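Local coordinates for thiosulfate sulfurtransferase (Pseudomonas aeruginosa, PDB 1YT8), which probably transfers sulfur from thiosulfate to cyanide, as rhodaneses do, using a chain built of four rhodanese-like domains, at residues A[60-65]-A[86-91]; A[25-30]-A[64-69]; A[54-59]-A[369-374]. All coordinates share one frame; numbering follows the deposited sequence.

Interaction 1: residues A[60-65]-A[86-91]; sequences PRRDTP and LGYSDV
Two loops that lead into neighbouring parallel strands of the first rhodanese-like domain meet here: residues 60-65 run into strand 66-69, and residues 86-91 lead from helix 75-85 into strand 91-94. R62 and Y88 carry the contact. R62 CD sits over one face of the Y88 ring, 3.9 Å from its centroid and 20° off the ring normal, displaced toward the rim, which meets the geometry of a CH-pi contact. The R62 chain turns at chi2, and its guanidinium plane lies 26° from that of the ring, with Y88 OH over one guanidinium face. That hydroxyl is hydrogen-bonded to V59 O and H56 ND1. One direct hydrogen bond joins the backbones, S89 N to R62 O (3.1 Å, 152° at the hydrogen), while Y88 CA also approaches R62 O. Water extends the link: water 1 donates to R62 O and T64 O and accepts from D90 N, and water 2 joins R62 NE to L86 O. At the other end P65 CG packs against D90 OD2 at 3.5 Å, and water 3 bridges that same OD2 to D63 O, while D90 OD1 pairs with R9. With a single direct hydrogen bond and three bridging waters, the polar cohesion of these loops is largely solvent-mediated, and the hydrocarbon part of R62 shields a face of Y88 while its charged end remains hydrated at NE.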
# COMPACT_ATOMS: atom_id res chain seq x y z
N PRO A 60 -8.14 -11.88 7.09
CA PRO A 60 -8.69 -12.22 8.41
C PRO A 60 -9.51 -13.51 8.52
O PRO A 60 -9.45 -14.19 9.55
CB PRO A 60 -9.51 -10.98 8.76
CG PRO A 60 -9.98 -10.50 7.42
CD PRO A 60 -8.73 -10.64 6.58
N ARG A 61 -10.28 -13.84 7.48
CA ARG A 61 -11.10 -15.06 7.50
C ARG A 61 -10.21 -16.28 7.37
O ARG A 61 -9.62 -16.52 6.31
CB ARG A 61 -12.11 -15.04 6.36
CG ARG A 61 -13.56 -14.94 6.79
CD ARG A 61 -14.43 -15.87 5.96
NE ARG A 61 -14.18 -15.72 4.53
CZ ARG A 61 -14.57 -16.60 3.61
NH1 ARG A 61 -15.23 -17.69 3.97
NH2 ARG A 61 -14.30 -16.39 2.33
N ARG A 62 -10.12 -17.08 8.43
CA ARG A 62 -9.27 -18.26 8.42
C ARG A 62 -9.61 -19.30 7.37
O ARG A 62 -8.75 -20.10 6.99
CB ARG A 62 -9.26 -18.90 9.82
CG ARG A 62 -8.74 -17.97 10.92
CD ARG A 62 -7.31 -17.52 10.69
NE ARG A 62 -6.73 -16.86 11.86
CZ ARG A 62 -6.93 -15.59 12.21
NH1 ARG A 62 -7.71 -14.81 11.48
NH2 ARG A 62 -6.36 -15.11 13.30
N ASP A 63 -10.86 -19.32 6.89
CA ASP A 63 -11.23 -20.30 5.88
C ASP A 63 -11.36 -19.69 4.48
O ASP A 63 -12.04 -20.23 3.61
CB ASP A 63 -12.53 -21.02 6.28
CG ASP A 63 -13.76 -20.14 6.19
OD1 ASP A 63 -13.64 -18.92 6.43
OD2 ASP A 63 -14.85 -20.67 5.90
N THR A 64 -10.68 -18.56 4.26
CA THR A 64 -10.69 -17.91 2.95
C THR A 64 -9.87 -18.78 2.00
O THR A 64 -8.82 -19.31 2.39
CB THR A 64 -9.98 -16.53 2.98
OG1 THR A 64 -10.67 -15.65 3.88
CG2 THR A 64 -9.95 -15.91 1.58
N PRO A 65 -10.34 -18.98 0.76
CA PRO A 65 -9.56 -19.80 -0.17
C PRO A 65 -8.27 -19.05 -0.52
O PRO A 65 -8.30 -18.06 -1.25
CB PRO A 65 -10.48 -19.93 -1.38
CG PRO A 65 -11.85 -19.86 -0.76
CD PRO A 65 -11.69 -18.73 0.23
N LEU A 86 -0.74 -21.56 11.06
CA LEU A 86 -1.30 -20.35 11.65
C LEU A 86 -2.82 -20.46 11.79
O LEU A 86 -3.47 -19.56 12.33
CB LEU A 86 -0.95 -19.11 10.82
CG LEU A 86 0.52 -18.67 10.90
CD1 LEU A 86 0.77 -17.53 9.93
CD2 LEU A 86 0.85 -18.25 12.32
N GLY A 87 -3.37 -21.56 11.29
CA GLY A 87 -4.80 -21.76 11.39
C GLY A 87 -5.63 -21.62 10.13
O GLY A 87 -6.86 -21.75 10.18
N TYR A 88 -5.00 -21.35 8.99
CA TYR A 88 -5.76 -21.21 7.74
C TYR A 88 -6.11 -22.60 7.19
O TYR A 88 -5.23 -23.41 6.91
CB TYR A 88 -4.95 -20.38 6.74
CG TYR A 88 -4.92 -18.92 7.15
CD1 TYR A 88 -5.98 -18.07 6.85
CD2 TYR A 88 -3.86 -18.41 7.90
CE1 TYR A 88 -6.00 -16.74 7.29
CE2 TYR A 88 -3.86 -17.09 8.35
CZ TYR A 88 -4.93 -16.26 8.05
OH TYR A 88 -4.94 -14.96 8.50
N SER A 89 -7.41 -22.84 7.04
CA SER A 89 -7.94 -24.13 6.61
C SER A 89 -8.12 -24.43 5.13
O SER A 89 -8.43 -25.57 4.78
CB SER A 89 -9.28 -24.36 7.31
OG SER A 89 -10.20 -23.35 6.96
N ASP A 90 -7.95 -23.44 4.26
CA ASP A 90 -8.13 -23.66 2.83
C ASP A 90 -6.97 -23.05 2.06
O ASP A 90 -7.12 -22.02 1.40
CB ASP A 90 -9.46 -23.05 2.36
CG ASP A 90 -9.83 -23.44 0.93
OD1 ASP A 90 -9.09 -24.21 0.29
OD2 ASP A 90 -10.88 -22.96 0.45
N VAL A 91 -5.81 -23.70 2.14
CA VAL A 91 -4.62 -23.21 1.48
C VAL A 91 -4.22 -24.10 0.31
O VAL A 91 -4.32 -25.33 0.39
CB VAL A 91 -3.43 -23.14 2.47
CG1 VAL A 91 -2.24 -22.49 1.81
CG2 VAL A 91 -3.84 -22.37 3.71
O HOH W 1 -7.56 -20.68 4.42
O HOH W 2 -6.13 -18.70 13.62
O HOH W 3 -12.94 -22.34 2.05

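Interaction 2: residues A[25-30]-A[64-69]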
# COMPACT_ATOMS: atom_id res chain seq x y z
N ALA A 25 -7.85 -15.16 -2.02
CA ALA A 25 -6.62 -14.42 -1.76
C ALA A 25 -5.53 -15.11 -2.58
O ALA A 25 -5.16 -16.25 -2.29
CB ALA A 25 -6.28 -14.45 -0.27
N LEU A 26 -5.06 -14.43 -3.62
CA LEU A 26 -4.00 -14.94 -4.49
C LEU A 26 -2.75 -14.21 -4.03
O LEU A 26 -2.56 -13.03 -4.34
CB LEU A 26 -4.31 -14.61 -5.95
CG LEU A 26 -3.28 -15.02 -7.00
CD1 LEU A 26 -3.06 -16.53 -6.95
CD2 LEU A 26 -3.77 -14.60 -8.38
N LEU A 27 -1.88 -14.91 -3.31
CA LEU A 27 -0.68 -14.29 -2.76
C LEU A 27 0.64 -14.66 -3.41
O LEU A 27 1.01 -15.83 -3.49
CB LEU A 27 -0.60 -14.60 -1.26
CG LEU A 27 -1.82 -14.29 -0.40
CD1 LEU A 27 -1.57 -14.76 1.03
CD2 LEU A 27 -2.11 -12.80 -0.44
N ASP A 28 1.36 -13.64 -3.87
CA ASP A 28 2.68 -13.82 -4.47
C ASP A 28 3.60 -13.69 -3.25
O ASP A 28 3.70 -12.61 -2.66
CB ASP A 28 2.97 -12.69 -5.46
CG ASP A 28 4.25 -12.91 -6.26
OD1 ASP A 28 5.23 -13.44 -5.69
OD2 ASP A 28 4.27 -12.55 -7.45
N VAL A 29 4.27 -14.77 -2.88
CA VAL A 29 5.14 -14.73 -1.70
C VAL A 29 6.60 -14.36 -1.96
O VAL A 29 7.42 -14.41 -1.04
CB VAL A 29 5.08 -16.07 -0.92
CG1 VAL A 29 3.67 -16.27 -0.38
CG2 VAL A 29 5.49 -17.23 -1.82
N ARG A 30 6.93 -14.00 -3.19
CA ARG A 30 8.30 -13.59 -3.51
C ARG A 30 8.49 -12.18 -2.94
O ARG A 30 7.54 -11.57 -2.46
CB ARG A 30 8.50 -13.53 -5.02
CG ARG A 30 8.40 -14.87 -5.74
CD ARG A 30 8.49 -14.67 -7.25
NE ARG A 30 7.31 -14.00 -7.79
CZ ARG A 30 7.24 -13.51 -9.02
NH1 ARG A 30 8.28 -13.59 -9.84
NH2 ARG A 30 6.12 -12.92 -9.44
N THR A 64 -10.68 -18.56 4.26
CA THR A 64 -10.69 -17.91 2.95
C THR A 64 -9.87 -18.78 2.00
O THR A 64 -8.82 -19.31 2.39
CB THR A 64 -9.98 -16.53 2.98
OG1 THR A 64 -10.67 -15.65 3.88
CG2 THR A 64 -9.95 -15.91 1.58
N PRO A 65 -10.34 -18.98 0.76
CA PRO A 65 -9.56 -19.80 -0.17
C PRO A 65 -8.27 -19.05 -0.52
O PRO A 65 -8.30 -18.06 -1.25
CB PRO A 65 -10.48 -19.93 -1.38
CG PRO A 65 -11.85 -19.86 -0.76
CD PRO A 65 -11.69 -18.73 0.23
N ILE A 66 -7.15 -19.50 0.03
CA ILE A 66 -5.86 -18.86 -0.22
C ILE A 66 -5.03 -19.68 -1.19
O ILE A 66 -4.87 -20.89 -1.02
CB ILE A 66 -5.04 -18.71 1.07
CG1 ILE A 66 -5.81 -17.86 2.09
CG2 ILE A 66 -3.68 -18.07 0.76
CD1 ILE A 66 -5.17 -17.87 3.46
N THR A 67 -4.49 -19.02 -2.21
CA THR A 67 -3.64 -19.69 -3.20
C THR A 67 -2.32 -18.91 -3.27
O THR A 67 -2.30 -17.75 -3.68
CB THR A 67 -4.30 -19.70 -4.60
OG1 THR A 67 -5.55 -20.41 -4.54
CG2 THR A 67 -3.39 -20.41 -5.61
N VAL A 68 -1.24 -19.55 -2.85
CA VAL A 68 0.08 -18.91 -2.86
C VAL A 68 0.89 -19.35 -4.08
O VAL A 68 0.66 -20.42 -4.64
CB VAL A 68 0.89 -19.25 -1.58
CG1 VAL A 68 0.17 -18.71 -0.35
CG2 VAL A 68 1.08 -20.75 -1.46
N TYR A 69 1.86 -18.53 -4.48
CA TYR A 69 2.69 -18.87 -5.62
C TYR A 69 3.99 -18.08 -5.65
O TYR A 69 4.13 -17.07 -4.97
CB TYR A 69 1.93 -18.62 -6.93
CG TYR A 69 1.89 -17.17 -7.38
CD1 TYR A 69 2.90 -16.63 -8.19
CD2 TYR A 69 0.88 -16.31 -6.95
CE1 TYR A 69 2.90 -15.28 -8.56
CE2 TYR A 69 0.87 -14.95 -7.32
CZ TYR A 69 1.89 -14.45 -8.12
OH TYR A 69 1.90 -13.11 -8.46
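Strands 25-28 and 66-69 run parallel, their axes 4.8 Å apart at closest approach and 18° from alignment. Register pairs A25 with I66, L26 with T67, L27 with V68 and D28 with Y69. Five backbone hydrogen bonds follow, in order A25 N to P65 O, T67 N to A25 O, L27 N to T67 O, Y69 N to L27 O and V29 N to Y69 O, all between 2.9 and 3.1 Å. A25, L27, I66 and V68 point to one face of the sheet, where L27 CD1 meets I66 CG2 at 3.9 Å and helix 75-85 covers I66 and V68 through L83. On the face of L26, T67, D28 and Y69, the tyrosine CG stands between backbone N and carbonyl carbon (chi1 79°), which carries the ring across to the neighbouring strand, with D28 CA over one face and L26 CD1 3.9 Å from CD2. Y69 OH makes a weak hydrogen bond to D28 OD2 (2.6 Å). R30 grips the same carboxylate side-on, NE to OD1 and NH2 to OD2 (2.7 Å), using syn lone pairs, and R30 N closes an Asx turn on OD1. Such hydrogen-bonded parallel neighbours, enclosed by helices, are typical of the central sheet of the rhodanese alpha/beta fold.

Interaction 3: residues A[54-59]-A[369-374]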
# COMPACT_ATOMS: atom_id res chain seq x y z
N GLU A 54 1.51 -9.66 8.54
CA GLU A 54 0.37 -9.04 7.86
C GLU A 54 -0.81 -9.93 7.50
O GLU A 54 -1.90 -9.42 7.24
CB GLU A 54 0.85 -8.35 6.58
CG GLU A 54 1.89 -7.26 6.79
CD GLU A 54 2.33 -6.61 5.49
OE1 GLU A 54 1.76 -6.93 4.43
OE2 GLU A 54 3.25 -5.76 5.53
N ILE A 55 -0.61 -11.24 7.50
CA ILE A 55 -1.67 -12.16 7.10
C ILE A 55 -3.00 -12.01 7.85
O ILE A 55 -4.06 -12.03 7.22
CB ILE A 55 -1.18 -13.63 7.18
CG1 ILE A 55 -2.17 -14.54 6.45
CG2 ILE A 55 -1.00 -14.06 8.63
CD1 ILE A 55 -2.21 -14.33 4.94
N HIS A 56 -2.96 -11.84 9.16
CA HIS A 56 -4.21 -11.72 9.91
C HIS A 56 -4.99 -10.45 9.61
O HIS A 56 -6.20 -10.39 9.85
CB HIS A 56 -3.95 -11.83 11.42
CG HIS A 56 -3.56 -13.21 11.85
ND1 HIS A 56 -3.96 -14.34 11.17
CD2 HIS A 56 -2.84 -13.65 12.91
CE1 HIS A 56 -3.50 -15.41 11.79
NE2 HIS A 56 -2.81 -15.02 12.85
N ALA A 57 -4.31 -9.44 9.08
CA ALA A 57 -4.98 -8.19 8.74
C ALA A 57 -5.46 -8.21 7.29
O ALA A 57 -6.56 -7.75 6.99
CB ALA A 57 -4.04 -7.01 8.97
N ARG A 58 -4.64 -8.74 6.39
CA ARG A 58 -4.99 -8.78 4.97
C ARG A 58 -5.92 -9.93 4.58
O ARG A 58 -6.65 -9.84 3.60
CB ARG A 58 -3.70 -8.81 4.14
CG ARG A 58 -2.83 -7.58 4.39
CD ARG A 58 -1.51 -7.64 3.66
NE ARG A 58 -1.66 -7.50 2.21
CZ ARG A 58 -0.64 -7.48 1.37
NH1 ARG A 58 0.60 -7.59 1.83
NH2 ARG A 58 -0.85 -7.37 0.06
N VAL A 59 -5.88 -11.02 5.35
CA VAL A 59 -6.74 -12.18 5.09
C VAL A 59 -7.24 -12.66 6.45
O VAL A 59 -6.84 -13.72 6.93
CB VAL A 59 -5.96 -13.33 4.39
CG1 VAL A 59 -6.93 -14.44 3.99
CG2 VAL A 59 -5.23 -12.80 3.16
N PRO A 369 -3.07 -7.00 13.89
CA PRO A 369 -3.33 -8.29 14.54
C PRO A 369 -2.17 -9.24 14.24
O PRO A 369 -1.78 -9.41 13.08
CB PRO A 369 -4.64 -8.74 13.90
CG PRO A 369 -4.52 -8.20 12.51
CD PRO A 369 -3.98 -6.80 12.74
N LEU A 370 -1.62 -9.85 15.28
CA LEU A 370 -0.51 -10.77 15.09
C LEU A 370 -0.79 -12.16 15.64
O LEU A 370 -1.63 -12.34 16.52
CB LEU A 370 0.75 -10.22 15.78
CG LEU A 370 1.33 -8.89 15.29
CD1 LEU A 370 2.42 -8.45 16.26
CD2 LEU A 370 1.89 -9.04 13.88
N PRO A 371 -0.10 -13.17 15.10
CA PRO A 371 -0.30 -14.55 15.57
C PRO A 371 0.49 -14.68 16.88
O PRO A 371 1.09 -13.70 17.34
CB PRO A 371 0.29 -15.38 14.44
CG PRO A 371 1.41 -14.52 13.94
CD PRO A 371 0.79 -13.14 13.93
N ARG A 372 0.50 -15.86 17.48
CA ARG A 372 1.24 -16.05 18.72
C ARG A 372 2.72 -15.77 18.48
O ARG A 372 3.28 -16.21 17.48
CB ARG A 372 1.04 -17.47 19.25
CG ARG A 372 1.87 -17.80 20.49
CD ARG A 372 1.42 -19.08 21.19
NE ARG A 372 1.30 -20.22 20.28
CZ ARG A 372 0.18 -20.56 19.63
NH1 ARG A 372 -0.92 -19.84 19.79
NH2 ARG A 372 0.17 -21.61 18.82
N GLN A 373 3.34 -15.02 19.39
CA GLN A 373 4.75 -14.68 19.28
C GLN A 373 5.62 -15.88 19.68
O GLN A 373 5.48 -16.40 20.79
CB GLN A 373 5.09 -13.51 20.21
CG GLN A 373 5.57 -12.25 19.51
CD GLN A 373 4.45 -11.50 18.81
OE1 GLN A 373 3.75 -12.06 17.96
NE2 GLN A 373 4.27 -10.23 19.17
N PRO A 374 6.51 -16.33 18.79
CA PRO A 374 7.36 -17.48 19.15
C PRO A 374 8.33 -17.11 20.28
O PRO A 374 8.66 -15.94 20.47
CB PRO A 374 8.08 -17.81 17.84
CG PRO A 374 8.12 -16.49 17.13
CD PRO A 374 6.75 -15.92 17.40
O HOH W 4 -0.76 -11.12 11.08
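H56, P369 and P371 bury the most surface here, where helix 51-58 of the first rhodanese-like domain meets the loop between strands 348-352 and 378-379. With H56 CG anti to its carbonyl carbon (chi1 -70°), the ring is carried out toward P371. The imidazole presents its edge to the loop: L370 C and P371 CA lie near the ring plane, CD2 comes within 3.5 Å of P371 N, and NE2 stands 3.5 Å from P371 CB. H56 ND1 is hydrogen-bonded to Y88 OH, consistent with a fixed ring rotation, and I55 CG2 rests over one ring face. The P369 ring covers the start of the next helical residue, its CG 3.8 Å from both H56 CB and A57 CB. No direct hydrogen bond joins the two segments. Water 4 bridges them instead, accepting from H56 N (3.0 Å) and donating to P369 O (2.8 Å). H56 N lies at a kink in the helix, where it has no bond to the turn before, and donates to the water instead. Beyond the contact, P371 also touches L86 and F445 of helix 441-454. Because the loop connects the third and fourth parallel sheets while the helix belongs to the first, this is an interface between rhodanese-like repeats, largely apolar apart from its water bridge.

In the fold
All three contacts meet around the first rhodanese-like domain. Interactions 1 and 2, with centres about 11 Å apart, share T64 and P65, and D90 O is 2.9 Å from I66 N, a probable hydrogen bond that carries the loop contact into the sheet. Y88 ties interaction 1 to interaction 3, about 12 Å away between centres: its OH lies 2.8 Å from V59 O and 2.9 Å from H56 ND1. Between interactions 2 and 3, whose centres are about 15 Å apart, the link is apolar, V59 CG1 lying 3.8 Å from T64 CB and 3.9 Å from I66 CD1. The sulfite pocket, formed by residues 193-198 with Q312, includes no residue of these six segments.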